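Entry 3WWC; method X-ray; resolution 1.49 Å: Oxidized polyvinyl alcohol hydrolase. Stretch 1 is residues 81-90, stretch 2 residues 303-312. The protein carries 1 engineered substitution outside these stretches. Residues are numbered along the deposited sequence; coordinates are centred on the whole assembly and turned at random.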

# COMPACT_ATOMS: atom_id res chain seq x y z
N VAL A 81 -16.56 -7.56 0.92
CA VAL A 81 -17.19 -7.85 -0.37
C VAL A 81 -16.19 -8.59 -1.23
O VAL A 81 -15.04 -8.12 -1.40
CB VAL A 81 -17.63 -6.55 -1.06
CG1 VAL A 81 -18.13 -6.85 -2.51
CG2 VAL A 81 -18.72 -5.88 -0.19
N ALA A 82 -16.58 -9.75 -1.75
CA ALA A 82 -15.66 -10.55 -2.51
C ALA A 82 -14.96 -9.86 -3.66
O ALA A 82 -13.75 -10.04 -3.85
CB ALA A 82 -16.38 -11.82 -3.03
N ARG A 83 -15.71 -9.08 -4.46
CA ARG A 83 -15.12 -8.40 -5.61
C ARG A 83 -14.15 -7.30 -5.20
O ARG A 83 -13.39 -6.84 -6.00
CB ARG A 83 -16.21 -7.80 -6.51
CG ARG A 83 -16.84 -8.73 -7.52
CD ARG A 83 -17.75 -7.88 -8.44
NE ARG A 83 -17.14 -6.54 -8.60
CZ ARG A 83 -17.37 -5.48 -7.81
NH1 ARG A 83 -18.24 -5.53 -6.79
NH2 ARG A 83 -16.67 -4.37 -8.02
N SER A 84 -14.17 -6.92 -3.92
CA SER A 84 -13.29 -5.88 -3.40
C SER A 84 -12.16 -6.47 -2.58
O SER A 84 -11.37 -5.72 -2.01
CB SER A 84 -14.09 -4.90 -2.52
OG SER A 84 -15.10 -4.19 -3.30
N GLY A 85 -12.12 -7.78 -2.48
CA GLY A 85 -11.02 -8.45 -1.76
C GLY A 85 -11.38 -9.22 -0.53
O GLY A 85 -10.61 -10.09 -0.09
N ALA A 86 -12.52 -8.89 0.07
CA ALA A 86 -12.98 -9.53 1.33
C ALA A 86 -11.78 -9.81 2.23
O ALA A 86 -11.55 -10.91 2.70
CB ALA A 86 -13.74 -10.82 1.00
N ASN A 87 -11.06 -8.74 2.56
CA ASN A 87 -9.81 -8.87 3.31
C ASN A 87 -9.95 -9.36 4.76
O ASN A 87 -8.97 -9.83 5.34
CB ASN A 87 -9.05 -7.53 3.25
CG ASN A 87 -8.27 -7.39 1.96
OD1 ASN A 87 -7.16 -7.91 1.85
ND2 ASN A 87 -8.85 -6.73 0.96
N SER A 88 -11.14 -9.22 5.36
CA SER A 88 -11.32 -9.73 6.71
C SER A 88 -11.21 -11.24 6.77
O SER A 88 -10.98 -11.78 7.83
CB SER A 88 -12.70 -9.32 7.25
OG SER A 88 -13.77 -9.94 6.55
N ILE A 89 -11.38 -11.90 5.64
CA ILE A 89 -11.29 -13.36 5.59
C ILE A 89 -9.90 -13.83 5.91
O ILE A 89 -9.74 -15.00 6.36
CB ILE A 89 -11.83 -13.87 4.20
CG1 ILE A 89 -13.27 -13.39 4.05
CG2 ILE A 89 -11.83 -15.43 4.13
CD1 ILE A 89 -14.11 -13.69 5.23
N LEU A 90 -8.90 -12.98 5.76
CA LEU A 90 -7.54 -13.40 6.16
C LEU A 90 -7.46 -13.68 7.66
O LEU A 90 -6.52 -14.33 8.10
CB LEU A 90 -6.50 -12.37 5.77
CG LEU A 90 -6.24 -12.64 4.28
CD1 LEU A 90 -5.88 -11.40 3.63
CD2 LEU A 90 -5.15 -13.72 4.11
N HIS A 303 -7.72 -2.50 -13.02
CA HIS A 303 -7.48 -1.66 -11.86
C HIS A 303 -8.57 -1.86 -10.83
O HIS A 303 -9.53 -1.06 -10.75
CB HIS A 303 -7.46 -0.19 -12.27
CG HIS A 303 -6.89 0.71 -11.22
ND1 HIS A 303 -5.57 0.64 -10.82
CD2 HIS A 303 -7.45 1.71 -10.49
CE1 HIS A 303 -5.34 1.56 -9.89
NE2 HIS A 303 -6.46 2.22 -9.68
N MET A 304 -8.46 -2.95 -10.08
CA MET A 304 -9.40 -3.29 -9.02
C MET A 304 -8.71 -4.38 -8.22
O MET A 304 -7.62 -4.80 -8.59
CB MET A 304 -10.73 -3.81 -9.59
CG MET A 304 -10.56 -4.86 -10.59
SD MET A 304 -12.10 -5.13 -11.60
CE MET A 304 -13.28 -4.89 -10.52
N TRP A 305 -9.27 -4.79 -7.11
CA TRP A 305 -8.61 -5.84 -6.35
C TRP A 305 -8.53 -7.06 -7.26
O TRP A 305 -9.45 -7.31 -8.02
CB TRP A 305 -9.46 -6.21 -5.13
CG TRP A 305 -8.66 -6.98 -4.12
CD1 TRP A 305 -8.44 -8.36 -4.07
CD2 TRP A 305 -7.88 -6.40 -3.09
NE1 TRP A 305 -7.55 -8.63 -3.08
CE2 TRP A 305 -7.18 -7.45 -2.45
CE3 TRP A 305 -7.70 -5.10 -2.63
CZ2 TRP A 305 -6.29 -7.24 -1.38
CZ3 TRP A 305 -6.83 -4.87 -1.58
CH2 TRP A 305 -6.12 -5.95 -0.95
N PRO A 306 -7.46 -7.86 -7.16
CA PRO A 306 -7.25 -9.08 -7.96
C PRO A 306 -8.58 -9.83 -8.03
O PRO A 306 -9.19 -10.14 -7.00
CB PRO A 306 -6.19 -9.82 -7.15
CG PRO A 306 -5.24 -8.62 -6.84
CD PRO A 306 -6.26 -7.55 -6.35
N GLN A 307 -9.01 -10.13 -9.27
CA GLN A 307 -10.31 -10.72 -9.51
C GLN A 307 -10.32 -12.20 -9.76
O GLN A 307 -11.32 -12.88 -9.44
CB GLN A 307 -10.96 -10.04 -10.72
CG GLN A 307 -11.26 -8.56 -10.50
CD GLN A 307 -12.35 -8.33 -9.49
OE1 GLN A 307 -12.11 -7.77 -8.40
NE2 GLN A 307 -13.56 -8.75 -9.81
N LEU A 308 -9.24 -12.69 -10.34
CA LEU A 308 -9.15 -14.12 -10.60
C LEU A 308 -8.69 -14.86 -9.32
O LEU A 308 -7.61 -14.56 -8.78
CB LEU A 308 -8.14 -14.39 -11.74
CG LEU A 308 -8.46 -13.68 -13.05
CD1 LEU A 308 -7.20 -13.75 -13.97
CD2 LEU A 308 -9.72 -14.31 -13.68
N ASN A 309 -9.47 -15.83 -8.87
CA ASN A 309 -9.11 -16.61 -7.66
C ASN A 309 -8.69 -15.67 -6.55
O ASN A 309 -7.63 -15.83 -5.94
CB ASN A 309 -7.99 -17.60 -8.01
CG ASN A 309 -8.41 -18.57 -9.10
OD1 ASN A 309 -9.48 -19.18 -8.97
ND2 ASN A 309 -7.61 -18.73 -10.13
N THR A 310 -9.55 -14.72 -6.28
CA THR A 310 -9.26 -13.67 -5.30
C THR A 310 -8.78 -14.15 -3.96
O THR A 310 -7.75 -13.70 -3.48
CB THR A 310 -10.48 -12.79 -5.09
OG1 THR A 310 -10.84 -12.20 -6.34
CG2 THR A 310 -10.17 -11.65 -4.06
N GLN A 311 -9.51 -15.05 -3.31
CA GLN A 311 -9.06 -15.51 -2.00
C GLN A 311 -7.83 -16.38 -2.10
O GLN A 311 -6.98 -16.33 -1.20
CB GLN A 311 -10.20 -16.24 -1.25
CG GLN A 311 -11.34 -15.32 -0.84
CD GLN A 311 -10.82 -14.21 0.10
OE1 GLN A 311 -10.02 -14.45 1.00
NE2 GLN A 311 -11.24 -12.99 -0.17
N GLU A 312 -7.71 -17.19 -3.13
CA GLU A 312 -6.47 -17.96 -3.30
C GLU A 312 -5.30 -16.96 -3.41
O GLU A 312 -4.23 -17.19 -2.85
CB GLU A 312 -6.46 -18.80 -4.59
CG GLU A 312 -7.40 -19.99 -4.56
CD GLU A 312 -7.31 -20.71 -5.90
OE1 GLU A 312 -6.19 -20.92 -6.42
OE2 GLU A 312 -8.40 -21.03 -6.43
O HOH W 1 -13.02 -12.67 -2.68
O HOH W 2 -13.59 -11.47 -6.40
O HOH W 3 -12.07 -4.36 -6.52
O HOH W 4 -9.10 -12.33 2.31

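Two largely irregular segments distant in sequence can be joined by side chains of one that meet backbone carbonyls of the other, and this hydrolase offers a compact example. Stretch 1 forms a short 3-10 segment, Ala82 to Ser84, and then a turn; its carbonyl groups become acceptors for stretch 2 and for bridging water. Along stretch 2, Met304 makes a slight contact, its CE lying 4.2 Å from Arg83 NH2, near the guanidinium plane. At Trp305 the two stretches come close, with CA 5.5 Å from the CA of Ser84. A water accepts from Trp305 N and donates to Arg83 O, 2.9 Å from each, while the indole turns toward stretch 1. Gly85 CA sits over its face, 3.6 Å from the centroid of the five-membered ring, a CH-pi contact. A CB on Gly85 would lie 2.9 Å from Trp305 CD2, so the absent side chain permits this approach. Gln307 packs beside Arg83. Thr310, opening the helix, donates from OG1 to Pro306 O (2.7 Å), bracing its own stretch; the same OG1 accepts from a water that also donates to Ala82 O. Gln311 completes the joint: its NE2 donates to Gly85 O at 3.0 Å, the one direct hydrogen bond assigned between the stretches, and waters link its amide to Ala82 O and Ala86 O.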